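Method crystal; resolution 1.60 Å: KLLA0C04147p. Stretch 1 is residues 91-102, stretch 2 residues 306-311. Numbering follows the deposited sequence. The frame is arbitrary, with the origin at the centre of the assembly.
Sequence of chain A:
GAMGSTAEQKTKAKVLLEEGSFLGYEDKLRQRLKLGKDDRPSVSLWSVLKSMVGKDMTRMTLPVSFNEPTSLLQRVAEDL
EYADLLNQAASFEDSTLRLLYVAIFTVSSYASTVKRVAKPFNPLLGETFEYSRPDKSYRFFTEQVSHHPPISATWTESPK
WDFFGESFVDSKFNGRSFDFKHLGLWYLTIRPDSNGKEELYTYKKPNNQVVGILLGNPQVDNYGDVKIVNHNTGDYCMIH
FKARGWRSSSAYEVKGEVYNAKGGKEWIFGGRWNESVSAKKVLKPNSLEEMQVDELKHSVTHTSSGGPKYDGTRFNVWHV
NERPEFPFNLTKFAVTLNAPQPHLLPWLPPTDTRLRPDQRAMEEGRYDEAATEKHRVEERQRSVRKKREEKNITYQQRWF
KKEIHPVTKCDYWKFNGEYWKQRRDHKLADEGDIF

Stretch 1 (91-102) SFEDSTLRLLYV
Stretch 2, residues 306-311: GGPKYD

Stretch 1 enters as a loop through Phe92 and Glu93 and turns helical at Ser95, continuing past Val102; stretch 2 has no regular secondary structure. Their closest CA atoms are those of Leu97 and Pro308, 8.4 Å apart, and 249 Å² is buried between them, both sides summed.

Asp94 (phi/psi -81/118) is the N-cap. Its chi1 of 174° (t) and chi2 of 3° let the carboxylate serve both stretches: Asp94 OD1 accepts from Thr96 N at 3.0 Å and from Thr96 OG1 at 2.9 Å, the latter with Thr96 chi1 at 69° (p), while Asp94 OD2 accepts from Tyr310 OH at 2.7 Å, near the plane of the tyrosine ring. Tyr310 (-100/-2) has its CA-to-CB bond sideways, but chi1 of -85° (m) and chi2 of 81° bring the ring's end to the helix start. A water reinforces this corner, accepting from Asp94 N (3.0 Å) and donating to Tyr310 OH (3.0 Å) and Glu93 OE2 (3.3 Å).

The loop before the cap is tied back by Arg98 (m, t, m, chi4 -85°), whose NH2 donates to Phe92 O at 2.9 Å with a 162° angle, and weakly to Glu93 O at 3.0 Å.

Pro308 (-66/151, C-gamma exo) supplies the apolar centre. Its CG lies 3.5 Å from Phe92 CZ (chi1 -58°, m; chi2 -50°) and 4.0 Å from Tyr101 CZ (chi1 -83°, m; chi2 65°), oblique to both rings. Leu97, one turn before Tyr101, adopts t, p (-179°, 58°), placing Leu97 CD2 3.9 Å from Pro308 CB and 4.0 Å from Tyr310 CE1, so one methyl bridges proline and tyrosine.

Gly307 precedes the proline at 119/-174, where a CB would jam against the preceding carbonyl O and clash with Pro308 CD at 2.8 Å. Lys309 (-130/136) points away.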

ATOM      1  N   SER A  91      18.591   6.621  -9.426  1.00 23.00           N
ATOM      2  CA  SER A  91      19.546   6.874 -10.501  1.00 24.47           C
ATOM      3  C   SER A  91      19.960   8.337 -10.619  1.00 25.34           C
ATOM      4  O   SER A  91      20.904   8.636 -11.364  1.00 26.72           O
ATOM      5  CB  SER A  91      18.957   6.401 -11.832  1.00 23.30           C
ATOM      6  OG  SER A  91      17.964   7.298 -12.293  1.00 24.43           O
ATOM      7  N   PHE A  92      19.309   9.251  -9.908  1.00 22.58           N
ATOM      8  CA  PHE A  92      19.575  10.679 -10.052  1.00 23.49           C
ATOM      9  C   PHE A  92      20.583  11.145  -9.005  1.00 27.52           C
ATOM     10  O   PHE A  92      20.416  10.891  -7.810  1.00 25.72           O
ATOM     11  CB  PHE A  92      18.269  11.477  -9.946  1.00 23.79           C
ATOM     12  CG  PHE A  92      17.243  11.079 -10.974  1.00 23.18           C
ATOM     13  CD1 PHE A  92      17.588  10.994 -12.312  1.00 26.75           C
ATOM     14  CD2 PHE A  92      15.944  10.756 -10.603  1.00 20.44           C
ATOM     15  CE1 PHE A  92      16.658  10.610 -13.265  1.00 23.89           C
ATOM     16  CE2 PHE A  92      15.008  10.372 -11.556  1.00 21.97           C
ATOM     17  CZ  PHE A  92      15.363  10.295 -12.883  1.00 25.15           C
ATOM     18  N   GLU A  93      21.640  11.828  -9.459  1.00 24.61           N
ATOM     19  CA  GLU A  93      22.656  12.292  -8.520  1.00 27.58           C
ATOM     20  C   GLU A  93      22.140  13.428  -7.646  1.00 23.52           C
ATOM     21  O   GLU A  93      22.595  13.601  -6.511  1.00 23.41           O
ATOM     22  CB  GLU A  93      23.911  12.718  -9.283  1.00 30.34           C
ATOM     23  CG  GLU A  93      23.662  13.771 -10.345  1.00 29.89           C
ATOM     24  CD  GLU A  93      23.587  15.166  -9.765  1.00 28.07           C
ATOM     25  OE1 GLU A  93      24.086  15.358  -8.635  1.00 32.55           O
ATOM     26  OE2 GLU A  93      23.023  16.069 -10.429  1.00 29.92           O
ATOM     27  N   ASP A  94      21.177  14.188  -8.145  1.00 24.43           N
ATOM     28  CA  ASP A  94      20.632  15.342  -7.444  1.00 18.65           C
ATOM     29  C   ASP A  94      19.606  14.882  -6.410  1.00 22.40           C
ATOM     30  O   ASP A  94      18.582  14.294  -6.769  1.00 22.04           O
ATOM     31  CB  ASP A  94      20.008  16.269  -8.489  1.00 20.51           C
ATOM     32  CG  ASP A  94      19.272  17.450  -7.897  1.00 19.55           C
ATOM     33  OD1 ASP A  94      19.261  17.644  -6.665  1.00 22.51           O
ATOM     34  OD2 ASP A  94      18.703  18.221  -8.709  1.00 25.10           O
ATOM     35  N   SER A  95      19.863  15.156  -5.127  1.00 23.20           N
ATOM     36  CA  SER A  95      18.975  14.640  -4.087  1.00 21.90           C
ATOM     37  C   SER A  95      17.564  15.205  -4.201  1.00 22.28           C
ATOM     38  O   SER A  95      16.597  14.515  -3.855  1.00 19.95           O
ATOM     39  CB  SER A  95      19.546  14.925  -2.696  1.00 22.96           C
ATOM     40  OG  SER A  95      19.619  16.317  -2.431  1.00 24.22           O
ATOM     41  N   THR A  96      17.418  16.452  -4.679  1.00 20.09           N
ATOM     42  CA  THR A  96      16.079  17.029  -4.798  1.00 19.62           C
ATOM     43  C   THR A  96      15.282  16.372  -5.916  1.00 19.29           C
ATOM     44  O   THR A  96      14.048  16.315  -5.837  1.00 19.55           O
ATOM     45  CB  THR A  96      16.147  18.543  -5.024  1.00 22.67           C
ATOM     46  OG1 THR A  96      16.690  18.829  -6.324  1.00 22.08           O
ATOM     47  CG2 THR A  96      16.998  19.197  -3.951  1.00 25.46           C
ATOM     48  N   LEU A  97      15.960  15.886  -6.960  1.00 19.75           N
ATOM     49  CA  LEU A  97      15.300  15.132  -8.020  1.00 19.98           C
ATOM     50  C   LEU A  97      14.961  13.717  -7.564  1.00 19.16           C
ATOM     51  O   LEU A  97      13.909  13.182  -7.938  1.00 17.96           O
ATOM     52  CB  LEU A  97      16.178  15.112  -9.277  1.00 20.29           C
ATOM     53  CG  LEU A  97      15.667  14.382 -10.526  1.00 23.08           C
ATOM     54  CD1 LEU A  97      14.333  14.940 -10.992  1.00 18.30           C
ATOM     55  CD2 LEU A  97      16.689  14.442 -11.662  1.00 23.11           C
ATOM     56  N   ARG A  98      15.812  13.105  -6.743  1.00 18.13           N
ATOM     57  CA  ARG A  98      15.393  11.871  -6.085  1.00 18.28           C
ATOM     58  C   ARG A  98      14.109  12.101  -5.298  1.00 19.67           C
ATOM     59  O   ARG A  98      13.173  11.293  -5.370  1.00 17.19           O
ATOM     60  CB  ARG A  98      16.501  11.342  -5.174  1.00 20.12           C
ATOM     61  CG  ARG A  98      17.796  11.050  -5.912  1.00 18.52           C
ATOM     62  CD  ARG A  98      18.672  10.030  -5.185  1.00 19.84           C
ATOM     63  NE  ARG A  98      19.261  10.568  -3.958  1.00 22.03           N
ATOM     64  CZ  ARG A  98      20.395  11.264  -3.927  1.00 24.06           C
ATOM     65  NH1 ARG A  98      20.867  11.724  -2.775  1.00 22.22           N
ATOM     66  NH2 ARG A  98      21.042  11.513  -5.057  1.00 26.53           N
ATOM     67  N   LEU A  99      14.037  13.206  -4.554  1.00 16.69           N
ATOM     68  CA  LEU A  99      12.842  13.489  -3.765  1.00 17.13           C
ATOM     69  C   LEU A  99      11.621  13.695  -4.657  1.00 16.33           C
ATOM     70  O   LEU A  99      10.520  13.256  -4.317  1.00 16.18           O
ATOM     71  CB  LEU A  99      13.072  14.706  -2.869  1.00 18.37           C
ATOM     72  CG  LEU A  99      11.909  15.124  -1.972  1.00 16.48           C
ATOM     73  CD1 LEU A  99      11.313  13.911  -1.226  1.00 16.90           C
ATOM     74  CD2 LEU A  99      12.300  16.211  -0.979  1.00 20.65           C
ATOM     75  N   LEU A 100      11.787  14.368  -5.796  1.00 16.45           N
ATOM     76  CA  LEU A 100      10.662  14.537  -6.712  1.00 17.47           C
ATOM     77  C   LEU A 100      10.058  13.190  -7.090  1.00 17.63           C
ATOM     78  O   LEU A 100       8.830  13.009  -7.072  1.00 17.45           O
ATOM     79  CB  LEU A 100      11.110  15.290  -7.966  1.00 18.53           C
ATOM     80  CG  LEU A 100      10.074  15.416  -9.092  1.00 16.24           C
ATOM     81  CD1 LEU A 100       8.891  16.281  -8.651  1.00 16.85           C
ATOM     82  CD2 LEU A 100      10.714  15.956 -10.360  1.00 16.26           C
ATOM     83  N   TYR A 101      10.911  12.234  -7.450  1.00 16.99           N
ATOM     84  CA  TYR A 101      10.406  10.935  -7.875  1.00 16.18           C
ATOM     85  C   TYR A 101       9.879  10.118  -6.696  1.00 16.43           C
ATOM     86  O   TYR A 101       8.893   9.389  -6.856  1.00 15.13           O
ATOM     87  CB  TYR A 101      11.486  10.196  -8.666  1.00 16.76           C
ATOM     88  CG  TYR A 101      11.511  10.632 -10.122  1.00 18.17           C
ATOM     89  CD1 TYR A 101      11.861  11.934 -10.469  1.00 20.01           C
ATOM     90  CD2 TYR A 101      11.179   9.752 -11.139  1.00 16.09           C
ATOM     91  CE1 TYR A 101      11.865  12.344 -11.788  1.00 20.42           C
ATOM     92  CE2 TYR A 101      11.180  10.152 -12.462  1.00 18.19           C
ATOM     93  CZ  TYR A 101      11.535  11.451 -12.780  1.00 23.60           C
ATOM     94  OH  TYR A 101      11.555  11.877 -14.093  1.00 22.26           O
ATOM     95  N   VAL A 102      10.494  10.239  -5.513  1.00 16.26           N
ATOM     96  CA  VAL A 102       9.909   9.639  -4.310  1.00 15.11           C
ATOM     97  C   VAL A 102       8.504  10.183  -4.086  1.00 15.66           C
ATOM     98  O   VAL A 102       7.554   9.425  -3.831  1.00 15.27           O
ATOM     99  CB  VAL A 102      10.810   9.882  -3.081  1.00 15.58           C
ATOM    100  CG1 VAL A 102      10.049   9.595  -1.781  1.00 15.44           C
ATOM    101  CG2 VAL A 102      12.060   9.019  -3.149  1.00 15.03           C
ATOM    102  N   GLY A 306      10.612  11.938 -22.013  1.00 48.35           N
ATOM    103  CA  GLY A 306      11.958  11.430 -22.180  1.00 46.48           C
ATOM    104  C   GLY A 306      12.782  11.500 -20.912  1.00 44.93           C
ATOM    105  O   GLY A 306      13.962  11.131 -20.910  1.00 47.44           O
ATOM    106  N   GLY A 307      12.178  11.969 -19.823  1.00 34.34           N
ATOM    107  CA  GLY A 307      12.864  12.024 -18.555  1.00 31.52           C
ATOM    108  C   GLY A 307      12.992  13.434 -18.024  1.00 29.17           C
ATOM    109  O   GLY A 307      12.465  14.391 -18.604  1.00 30.52           O
ATOM    110  N   PRO A 308      13.711  13.592 -16.916  1.00 24.93           N
ATOM    111  CA  PRO A 308      13.765  14.898 -16.252  1.00 21.13           C
ATOM    112  C   PRO A 308      14.467  15.946 -17.098  1.00 23.09           C
ATOM    113  O   PRO A 308      15.356  15.650 -17.899  1.00 28.81           O
ATOM    114  CB  PRO A 308      14.558  14.618 -14.970  1.00 24.02           C
ATOM    115  CG  PRO A 308      14.553  13.139 -14.816  1.00 26.06           C
ATOM    116  CD  PRO A 308      14.456  12.560 -16.176  1.00 27.89           C
ATOM    117  N   LYS A 309      14.056  17.188 -16.892  1.00 22.26           N
ATOM    118  CA  LYS A 309      14.607  18.334 -17.598  1.00 22.12           C
ATOM    119  C   LYS A 309      14.983  19.397 -16.578  1.00 22.04           C
ATOM    120  O   LYS A 309      14.222  19.669 -15.646  1.00 19.86           O
ATOM    121  CB  LYS A 309      13.598  18.910 -18.608  1.00 20.38           C
ATOM    122  CG  LYS A 309      13.108  17.941 -19.663  1.00 27.17           C
ATOM    123  CD  LYS A 309      14.224  17.495 -20.595  1.00 29.28           C
ATOM    124  CE  LYS A 309      13.667  16.666 -21.745  1.00 36.55           C
ATOM    125  NZ  LYS A 309      14.703  16.289 -22.755  1.00 38.76           N
ATOM    126  N   TYR A 310      16.158  19.999 -16.747  1.00 20.43           N
ATOM    127  CA  TYR A 310      16.612  21.040 -15.835  1.00 19.09           C
ATOM    128  C   TYR A 310      16.406  22.449 -16.378  1.00 20.51           C
ATOM    129  O   TYR A 310      16.693  23.420 -15.669  1.00 19.47           O
ATOM    130  CB  TYR A 310      18.090  20.825 -15.483  1.00 19.72           C
ATOM    131  CG  TYR A 310      18.306  19.847 -14.338  1.00 18.65           C
ATOM    132  CD1 TYR A 310      18.268  18.472 -14.555  1.00 20.59           C
ATOM    133  CD2 TYR A 310      18.533  20.306 -13.047  1.00 16.83           C
ATOM    134  CE1 TYR A 310      18.458  17.576 -13.514  1.00 20.91           C
ATOM    135  CE2 TYR A 310      18.716  19.415 -11.994  1.00 21.96           C
ATOM    136  CZ  TYR A 310      18.682  18.057 -12.241  1.00 20.24           C
ATOM    137  OH  TYR A 310      18.875  17.161 -11.212  1.00 21.72           O
ATOM    138  N   ASP A 311      15.893  22.589 -17.595  1.00 22.21           N
ATOM    139  CA  ASP A 311      15.753  23.903 -18.214  1.00 24.93           C
ATOM    140  C   ASP A 311      14.409  24.562 -17.931  1.00 26.63           C
ATOM    141  O   ASP A 311      14.152  25.656 -18.445  1.00 28.16           O
ATOM    142  CB  ASP A 311      15.979  23.808 -19.729  1.00 26.75           C
ATOM    143  CG  ASP A 311      15.008  22.863 -20.420  1.00 28.12           C
ATOM    144  OD1 ASP A 311      14.011  22.437 -19.794  1.00 26.23           O
ATOM    145  OD2 ASP A 311      15.238  22.548 -21.611  1.00 31.33           O
TER
HETATM  146  O   HOH W   1      20.191  14.534 -10.940  1.00 27.47           O